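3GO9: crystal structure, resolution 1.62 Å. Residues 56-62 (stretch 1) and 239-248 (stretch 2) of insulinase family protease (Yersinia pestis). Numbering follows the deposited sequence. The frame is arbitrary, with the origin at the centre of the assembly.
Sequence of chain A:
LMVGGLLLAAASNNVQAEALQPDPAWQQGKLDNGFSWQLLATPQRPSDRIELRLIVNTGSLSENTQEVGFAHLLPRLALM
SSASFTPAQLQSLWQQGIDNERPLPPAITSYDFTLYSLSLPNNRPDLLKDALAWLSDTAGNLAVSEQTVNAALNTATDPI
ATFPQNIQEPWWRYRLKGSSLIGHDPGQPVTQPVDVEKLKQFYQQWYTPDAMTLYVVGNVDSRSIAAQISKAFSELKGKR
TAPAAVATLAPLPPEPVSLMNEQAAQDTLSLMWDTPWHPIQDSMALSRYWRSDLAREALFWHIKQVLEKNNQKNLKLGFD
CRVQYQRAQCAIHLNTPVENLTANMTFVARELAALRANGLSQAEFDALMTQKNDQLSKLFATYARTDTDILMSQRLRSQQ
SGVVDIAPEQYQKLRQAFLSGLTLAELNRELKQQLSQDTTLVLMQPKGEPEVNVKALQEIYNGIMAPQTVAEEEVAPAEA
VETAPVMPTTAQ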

# COMPACT_ATOMS: atom_id res chain seq x y z
N VAL A 56 -6.79 -9.64 -9.11
CA VAL A 56 -6.39 -10.41 -10.31
C VAL A 56 -4.97 -9.93 -10.61
O VAL A 56 -4.74 -8.72 -10.76
CB VAL A 56 -7.32 -10.14 -11.52
CG1 VAL A 56 -6.89 -10.99 -12.74
CG2 VAL A 56 -8.84 -10.41 -11.17
N ASN A 57 -4.01 -10.85 -10.72
CA ASN A 57 -2.62 -10.49 -10.97
C ASN A 57 -2.38 -10.20 -12.45
O ASN A 57 -1.57 -10.89 -13.12
CB ASN A 57 -1.70 -11.61 -10.49
CG ASN A 57 -1.77 -11.85 -9.03
OD1 ASN A 57 -1.91 -10.89 -8.22
ND2 ASN A 57 -1.62 -13.10 -8.65
N THR A 58 -3.11 -9.22 -12.97
CA THR A 58 -3.03 -8.76 -14.35
C THR A 58 -3.09 -7.25 -14.32
O THR A 58 -4.04 -6.67 -13.79
CB THR A 58 -4.26 -9.27 -15.12
OG1 THR A 58 -4.21 -10.69 -15.10
CG2 THR A 58 -4.32 -8.78 -16.57
N GLY A 59 -2.08 -6.63 -14.88
CA GLY A 59 -2.03 -5.16 -15.02
C GLY A 59 -1.40 -4.80 -16.33
O GLY A 59 -1.31 -5.65 -17.25
N SER A 60 -0.88 -3.59 -16.42
CA SER A 60 -0.33 -3.07 -17.67
C SER A 60 0.94 -3.75 -18.08
O SER A 60 1.28 -3.72 -19.28
CB SER A 60 -0.11 -1.59 -17.55
OG SER A 60 0.68 -1.25 -16.43
N LEU A 61 1.67 -4.35 -17.14
CA LEU A 61 2.85 -5.10 -17.53
C LEU A 61 2.49 -6.34 -18.38
O LEU A 61 3.38 -6.84 -19.10
CB LEU A 61 3.69 -5.50 -16.32
CG LEU A 61 4.36 -4.45 -15.52
CD1 LEU A 61 4.88 -4.96 -14.19
CD2 LEU A 61 5.50 -3.77 -16.36
N SER A 62 1.23 -6.80 -18.39
CA SER A 62 0.79 -7.93 -19.22
C SER A 62 0.55 -7.55 -20.66
O SER A 62 0.30 -8.42 -21.50
CB SER A 62 -0.56 -8.47 -18.75
OG SER A 62 -0.49 -9.10 -17.51
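Stretch 2, residues 239-248: KRTAPAAVAT

Stretch 1 begins extended at Val56, turns at Asn57, is extended again at Thr58 and Gly59, and tightens into a short 3-10 segment over Ser60 to Ser62. Two backbone hydrogen bonds fold it. Thr58 N donates to Val56 O at 2.8 Å, a weak bond. Ser62 N donates to Gly59 O at 3.0 Å and closes the 3-10 turn over Ser60 and Leu61.

Stretch 2 has no regular helix or strand. Most of its residues are nonetheless extended. Phi and psi are -58° and 148° at Ala244, -52° and 139° at Ala245, -123° and 128° at Val246, and -82° and 127° at Ala247. Thr241, at -73° and -28°, breaks this run near the start. With no pair of regular elements, there is no crossing angle to give.

The two stretches are far apart in the sequence. The register rises in both chains, from Asn57 beside Ala244 to Leu61 beside Ala245, but the stretches pass obliquely. The CA atom of Asn57 is 6.3 Å from the CA atom of Ala244. The CA atom of Leu61 is 6.6 Å from the CA atom of Ala245. Stretch 1 thus advances by four residues while stretch 2 advances by one. No direct backbone-to-backbone hydrogen bond joins them. The contact is small and buries 279 Å², both sides summed.

Arg240 makes the direct polar link. Its CA-to-CB bond points toward stretch 1, and its chi angles are m, m, t and 86°. Asn57 O lies at the edge of the guanidinium, near its plane, where N-H groups can reach it. Arg240 NH2 donates to Asn57 O at 3.0 Å, with an N-H...O angle of 160°. Arg240 NH1 donates to the same oxygen, Asn57 O, at 3.4 Å and 137°, a weak bond. Thr58 OG1 is 2.9 Å from Arg240 NH2, but the angle is too poor for a hydrogen bond. Both atoms have hydrogen-bond partners elsewhere in the structure.

One water ties this site to the backbone of stretch 2. It donates to Asn57 O at 2.9 Å. It accepts from Arg240 NH1 at 2.8 Å and from Ala245 N at 2.9 Å. The water therefore links the two backbones indirectly.

The remaining contacts are mainly apolar. The CA-to-CB bonds of Asn57 and Ala244 each point toward the other stretch, and Asn57 CB meets Ala244 CB at 3.8 Å. The CA-to-CB bond of Leu61 also points toward stretch 2, and Leu61 has the largest covered area of any residue here, 62 Å². Its chi1 is m and its chi2 is t. Leu61 CB packs on Ala245 CB at 4.0 Å. Leu61 CD1 reaches further along the chain, to Ala247 CA at 3.9 Å and Ala247 CB at 4.0 Å. The same methyl, Leu61 CD1, is 4.1 Å from Val246 O. The CA-to-CB bond of Val246 points away from stretch 1, and its closest approach to Leu61 is through its carbonyl oxygen.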

# COMPACT_ATOMS: atom_id res chain seq x y z
N LYS A 239 -4.83 -21.34 -16.92
CA LYS A 239 -3.69 -21.41 -16.03
C LYS A 239 -2.61 -20.59 -16.71
O LYS A 239 -2.52 -20.60 -17.97
CB LYS A 239 -3.24 -22.87 -15.82
CG LYS A 239 -2.18 -23.11 -14.77
CD LYS A 239 -1.77 -24.60 -14.75
CE LYS A 239 -0.48 -24.79 -13.97
NZ LYS A 239 -0.63 -24.37 -12.53
N ARG A 240 -1.84 -19.88 -15.91
CA ARG A 240 -0.69 -19.13 -16.38
C ARG A 240 0.49 -20.03 -16.73
O ARG A 240 0.93 -20.80 -15.91
CB ARG A 240 -0.17 -18.25 -15.26
CG ARG A 240 -1.10 -17.24 -14.83
CD ARG A 240 -1.34 -16.29 -15.95
NE ARG A 240 -2.12 -15.14 -15.55
CZ ARG A 240 -1.71 -14.00 -15.01
NH1 ARG A 240 -0.48 -13.71 -14.69
NH2 ARG A 240 -2.61 -13.08 -14.81
N THR A 241 1.09 -19.86 -17.89
CA THR A 241 2.33 -20.61 -18.12
C THR A 241 3.59 -20.10 -17.35
O THR A 241 4.48 -20.92 -17.04
CB THR A 241 2.68 -20.79 -19.58
OG1 THR A 241 3.62 -19.77 -19.94
CG2 THR A 241 1.43 -20.81 -20.50
N ALA A 242 3.66 -18.78 -17.04
CA ALA A 242 4.81 -18.15 -16.30
C ALA A 242 4.35 -17.55 -14.95
O ALA A 242 3.14 -17.28 -14.76
CB ALA A 242 5.43 -17.05 -17.15
N PRO A 243 5.30 -17.28 -14.04
CA PRO A 243 4.89 -16.52 -12.83
C PRO A 243 4.27 -15.16 -13.24
O PRO A 243 4.69 -14.56 -14.26
CB PRO A 243 6.20 -16.34 -12.03
CG PRO A 243 7.18 -17.42 -12.60
CD PRO A 243 6.75 -17.59 -14.05
N ALA A 244 3.28 -14.69 -12.48
CA ALA A 244 2.73 -13.36 -12.76
C ALA A 244 3.83 -12.29 -12.68
O ALA A 244 4.80 -12.39 -11.92
CB ALA A 244 1.55 -12.99 -11.78
N ALA A 245 3.67 -11.27 -13.51
CA ALA A 245 4.47 -10.07 -13.44
C ALA A 245 4.51 -9.45 -12.05
O ALA A 245 3.48 -9.40 -11.34
CB ALA A 245 3.94 -9.05 -14.42
N VAL A 246 5.71 -8.98 -11.67
CA VAL A 246 5.92 -8.25 -10.46
C VAL A 246 6.55 -6.90 -10.82
O VAL A 246 7.53 -6.78 -11.62
CB VAL A 246 6.81 -9.07 -9.45
CG1 VAL A 246 7.16 -8.23 -8.23
CG2 VAL A 246 6.07 -10.33 -9.01
N ALA A 247 5.93 -5.86 -10.33
CA ALA A 247 6.40 -4.53 -10.65
C ALA A 247 7.58 -4.26 -9.67
O ALA A 247 7.40 -4.36 -8.46
CB ALA A 247 5.32 -3.54 -10.45
N THR A 248 8.72 -3.87 -10.24
CA THR A 248 9.94 -3.48 -9.48
C THR A 248 10.58 -2.13 -9.96
O THR A 248 10.74 -1.85 -11.16
CB THR A 248 11.02 -4.53 -9.66
OG1 THR A 248 11.41 -4.57 -11.03
CG2 THR A 248 10.48 -5.90 -9.19
O HOH W 1 0.91 -11.28 -14.52